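Local coordinates for protein exopolygalacturonase (Yersinia enterocolitica, PDB 2UVF) that hydrolyses pectin-derived polygalacturonate as a family 28 exo-acting glycosidase, probably releasing digalacturonic acid from the chain end, at residues V366-H372 and M392-F398. Numbering follows the deposited sequence.
Sequences VANGLIH and MVFNNFF
Segments 366-372 and 392-398 run side by side as equivalent parts of successive coils of a right-handed parallel beta-helix; the axes of strands 366-368 and 392-394 approach to 4.8 Å at 4°, parallel. Each bends sharply at one residue in the left-handed helical region, Gly369 (phi/psi 74/35) and Asn395 (60/16). Before the bend Val366, Ala367 and Asn368 pair with Met392, Val393 and Phe394; after it Ile371 and His372 pair with Phe397 and Phe398. Backbone hydrogen bonds are Ala367 N to Met392 O (2.9 Å), Phe394 N to Ala367 O (3.0 Å), Gly369 N to Phe394 O (3.0 Å), Phe397 N to Leu370 O (2.9 Å) and His372 N to Phe397 O (3.0 Å). Inside the coil, His372 (chi1 m) lies in an offset stack on Phe398 (chi1 m), centroids 4.3 Å apart, and its NE2 donates to Asn396 OD1 at 2.8 Å. On the outer face Asn368 CB makes a CH-pi contact over the Phe394 ring (chi1 p), 4.3 Å from its centroid. Phe431 meets the Phe398 ring nearly parallel, Ile383 of strand 383-386 packs against His372, and strand 53-58 covers Asn368 and Phe394 from outside.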
ATOM      1  N   VAL A 366      -1.784   6.788  -8.040  1.00 30.14           N
ATOM      2  CA  VAL A 366      -2.873   6.936  -7.066  1.00 29.68           C
ATOM      3  C   VAL A 366      -3.614   5.614  -6.906  1.00 29.08           C
ATOM      4  O   VAL A 366      -4.024   5.001  -7.905  1.00 29.84           O
ATOM      5  CB  VAL A 366      -3.857   8.106  -7.453  1.00 29.81           C
ATOM      6  CG1 VAL A 366      -5.119   8.131  -6.518  1.00 30.65           C
ATOM      7  CG2 VAL A 366      -3.136   9.431  -7.384  1.00 28.67           C
ATOM      8  N   ALA A 367      -3.766   5.162  -5.657  1.00 28.33           N
ATOM      9  CA  ALA A 367      -4.665   4.040  -5.357  1.00 27.45           C
ATOM     10  C   ALA A 367      -5.851   4.462  -4.477  1.00 27.19           C
ATOM     11  O   ALA A 367      -5.702   4.755  -3.298  1.00 26.98           O
ATOM     12  CB  ALA A 367      -3.898   2.846  -4.755  1.00 27.29           C
ATOM     13  N   ASN A 368      -7.035   4.482  -5.077  1.00 26.91           N
ATOM     14  CA  ASN A 368      -8.225   4.986  -4.425  1.00 27.15           C
ATOM     15  C   ASN A 368      -9.281   3.879  -4.238  1.00 27.22           C
ATOM     16  O   ASN A 368      -9.906   3.444  -5.195  1.00 26.72           O
ATOM     17  CB  ASN A 368      -8.809   6.143  -5.262  1.00 27.19           C
ATOM     18  CG  ASN A 368     -10.125   6.692  -4.700  1.00 27.60           C
ATOM     19  OD1 ASN A 368     -10.504   6.414  -3.561  1.00 27.82           O
ATOM     20  ND2 ASN A 368     -10.816   7.501  -5.505  1.00 28.28           N
ATOM     21  N   GLY A 369      -9.463   3.429  -3.000  1.00 26.75           N
ATOM     22  CA  GLY A 369     -10.602   2.591  -2.665  1.00 26.89           C
ATOM     23  C   GLY A 369     -10.519   1.177  -3.166  1.00 27.56           C
ATOM     24  O   GLY A 369     -11.541   0.566  -3.540  1.00 28.21           O
ATOM     25  N   LEU A 370      -9.306   0.642  -3.186  1.00 26.82           N
ATOM     26  CA  LEU A 370      -9.121  -0.755  -3.558  1.00 26.02           C
ATOM     27  C   LEU A 370      -9.442  -1.621  -2.346  1.00 25.14           C
ATOM     28  O   LEU A 370      -9.336  -1.181  -1.200  1.00 24.67           O
ATOM     29  CB  LEU A 370      -7.695  -1.017  -4.068  1.00 26.30           C
ATOM     30  CG  LEU A 370      -7.034  -0.038  -5.060  1.00 26.91           C
ATOM     31  CD1 LEU A 370      -5.567  -0.479  -5.362  1.00 27.16           C
ATOM     32  CD2 LEU A 370      -7.794   0.087  -6.347  1.00 23.69           C
ATOM     33  N   ILE A 371      -9.870  -2.846  -2.605  1.00 24.30           N
ATOM     34  CA  ILE A 371     -10.161  -3.794  -1.548  1.00 23.80           C
ATOM     35  C   ILE A 371      -9.209  -4.982  -1.757  1.00 24.33           C
ATOM     36  O   ILE A 371      -9.303  -5.665  -2.762  1.00 24.38           O
ATOM     37  CB  ILE A 371     -11.691  -4.168  -1.575  1.00 24.22           C
ATOM     38  CG1 ILE A 371     -12.551  -2.902  -1.315  1.00 22.83           C
ATOM     39  CG2 ILE A 371     -12.020  -5.268  -0.587  1.00 23.26           C
ATOM     40  CD1 ILE A 371     -13.929  -2.953  -1.936  1.00 25.70           C
ATOM     41  N   HIS A 372      -8.259  -5.180  -0.835  1.00 23.34           N
ATOM     42  CA  HIS A 372      -7.280  -6.270  -0.934  1.00 22.86           C
ATOM     43  C   HIS A 372      -7.721  -7.374  -0.004  1.00 22.07           C
ATOM     44  O   HIS A 372      -7.813  -7.163   1.184  1.00 21.51           O
ATOM     45  CB  HIS A 372      -5.847  -5.794  -0.548  1.00 22.53           C
ATOM     46  CG  HIS A 372      -5.500  -4.455  -1.112  1.00 21.34           C
ATOM     47  ND1 HIS A 372      -4.795  -4.304  -2.288  1.00 23.69           N
ATOM     48  CD2 HIS A 372      -5.831  -3.208  -0.709  1.00 20.52           C
ATOM     49  CE1 HIS A 372      -4.691  -3.015  -2.572  1.00 23.47           C
ATOM     50  NE2 HIS A 372      -5.309  -2.327  -1.629  1.00 19.34           N
ATOM     51  N   MET A 392       0.254   7.865  -3.724  1.00 32.66           N
ATOM     52  CA  MET A 392      -0.842   8.201  -2.821  1.00 31.97           C
ATOM     53  C   MET A 392      -1.758   7.002  -2.708  1.00 30.26           C
ATOM     54  O   MET A 392      -2.076   6.400  -3.713  1.00 29.05           O
ATOM     55  CB  MET A 392      -1.622   9.361  -3.415  1.00 32.20           C
ATOM     56  CG  MET A 392      -2.442  10.118  -2.445  1.00 32.76           C
ATOM     57  SD  MET A 392      -3.556  11.184  -3.377  1.00 33.21           S
ATOM     58  CE  MET A 392      -2.450  12.483  -3.939  1.00 28.78           C
ATOM     59  N   VAL A 393      -2.118   6.637  -1.478  1.00 29.20           N
ATOM     60  CA  VAL A 393      -3.074   5.575  -1.214  1.00 27.42           C
ATOM     61  C   VAL A 393      -4.106   6.045  -0.182  1.00 27.78           C
ATOM     62  O   VAL A 393      -3.769   6.348   0.966  1.00 27.35           O
ATOM     63  CB  VAL A 393      -2.357   4.298  -0.697  1.00 28.10           C
ATOM     64  CG1 VAL A 393      -3.354   3.259  -0.200  1.00 26.01           C
ATOM     65  CG2 VAL A 393      -1.469   3.686  -1.771  1.00 25.93           C
ATOM     66  N   PHE A 394      -5.374   6.083  -0.588  1.00 27.40           N
ATOM     67  CA  PHE A 394      -6.448   6.443   0.320  1.00 26.68           C
ATOM     68  C   PHE A 394      -7.706   5.617   0.082  1.00 26.15           C
ATOM     69  O   PHE A 394      -7.898   5.073  -1.009  1.00 26.03           O
ATOM     70  CB  PHE A 394      -6.738   7.954   0.268  1.00 27.15           C
ATOM     71  CG  PHE A 394      -7.309   8.460  -1.046  1.00 26.12           C
ATOM     72  CD1 PHE A 394      -8.659   8.768  -1.146  1.00 24.88           C
ATOM     73  CD2 PHE A 394      -6.473   8.737  -2.138  1.00 26.08           C
ATOM     74  CE1 PHE A 394      -9.197   9.291  -2.322  1.00 22.82           C
ATOM     75  CE2 PHE A 394      -6.997   9.260  -3.333  1.00 25.47           C
ATOM     76  CZ  PHE A 394      -8.360   9.528  -3.425  1.00 25.48           C
ATOM     77  N   ASN A 395      -8.526   5.507   1.125  1.00 25.51           N
ATOM     78  CA  ASN A 395      -9.772   4.726   1.117  1.00 25.42           C
ATOM     79  C   ASN A 395      -9.644   3.240   0.845  1.00 24.88           C
ATOM     80  O   ASN A 395     -10.636   2.580   0.559  1.00 25.33           O
ATOM     81  CB  ASN A 395     -10.819   5.345   0.175  1.00 25.42           C
ATOM     82  CG  ASN A 395     -11.226   6.732   0.611  1.00 27.56           C
ATOM     83  OD1 ASN A 395     -10.739   7.258   1.638  1.00 27.43           O
ATOM     84  ND2 ASN A 395     -12.083   7.366  -0.191  1.00 30.68           N
ATOM     85  N   ASN A 396      -8.433   2.715   0.962  1.00 25.11           N
ATOM     86  CA  ASN A 396      -8.178   1.291   0.727  1.00 24.65           C
ATOM     87  C   ASN A 396      -8.620   0.457   1.913  1.00 23.63           C
ATOM     88  O   ASN A 396      -8.543   0.900   3.039  1.00 24.67           O
ATOM     89  CB  ASN A 396      -6.680   1.049   0.450  1.00 25.02           C
ATOM     90  CG  ASN A 396      -6.283   1.245  -1.017  1.00 24.11           C
ATOM     91  OD1 ASN A 396      -5.503   0.460  -1.566  1.00 23.53           O
ATOM     92  ND2 ASN A 396      -6.801   2.279  -1.650  1.00 25.96           N
ATOM     93  N   PHE A 397      -9.114  -0.744   1.655  1.00 23.36           N
ATOM     94  CA  PHE A 397      -9.249  -1.768   2.686  1.00 22.74           C
ATOM     95  C   PHE A 397      -8.101  -2.779   2.482  1.00 22.38           C
ATOM     96  O   PHE A 397      -7.908  -3.253   1.378  1.00 22.68           O
ATOM     97  CB  PHE A 397     -10.623  -2.455   2.581  1.00 22.14           C
ATOM     98  CG  PHE A 397     -10.809  -3.653   3.506  1.00 22.86           C
ATOM     99  CD1 PHE A 397     -11.408  -3.509   4.759  1.00 21.46           C
ATOM    100  CD2 PHE A 397     -10.431  -4.933   3.097  1.00 23.63           C
ATOM    101  CE1 PHE A 397     -11.593  -4.602   5.586  1.00 20.82           C
ATOM    102  CE2 PHE A 397     -10.612  -6.032   3.925  1.00 21.80           C
ATOM    103  CZ  PHE A 397     -11.192  -5.865   5.167  1.00 20.90           C
ATOM    104  N   PHE A 398      -7.343  -3.080   3.535  1.00 22.17           N
ATOM    105  CA  PHE A 398      -6.209  -4.044   3.444  1.00 21.85           C
ATOM    106  C   PHE A 398      -6.447  -5.239   4.359  1.00 21.59           C
ATOM    107  O   PHE A 398      -6.619  -5.071   5.555  1.00 20.61           O
ATOM    108  CB  PHE A 398      -4.854  -3.410   3.798  1.00 21.63           C
ATOM    109  CG  PHE A 398      -4.347  -2.425   2.792  1.00 23.71           C
ATOM    110  CD1 PHE A 398      -3.550  -2.839   1.721  1.00 25.01           C
ATOM    111  CD2 PHE A 398      -4.640  -1.070   2.920  1.00 22.72           C
ATOM    112  CE1 PHE A 398      -3.075  -1.906   0.780  1.00 22.49           C
ATOM    113  CE2 PHE A 398      -4.165  -0.149   2.006  1.00 21.53           C
ATOM    114  CZ  PHE A 398      -3.386  -0.567   0.933  1.00 22.17           C
TER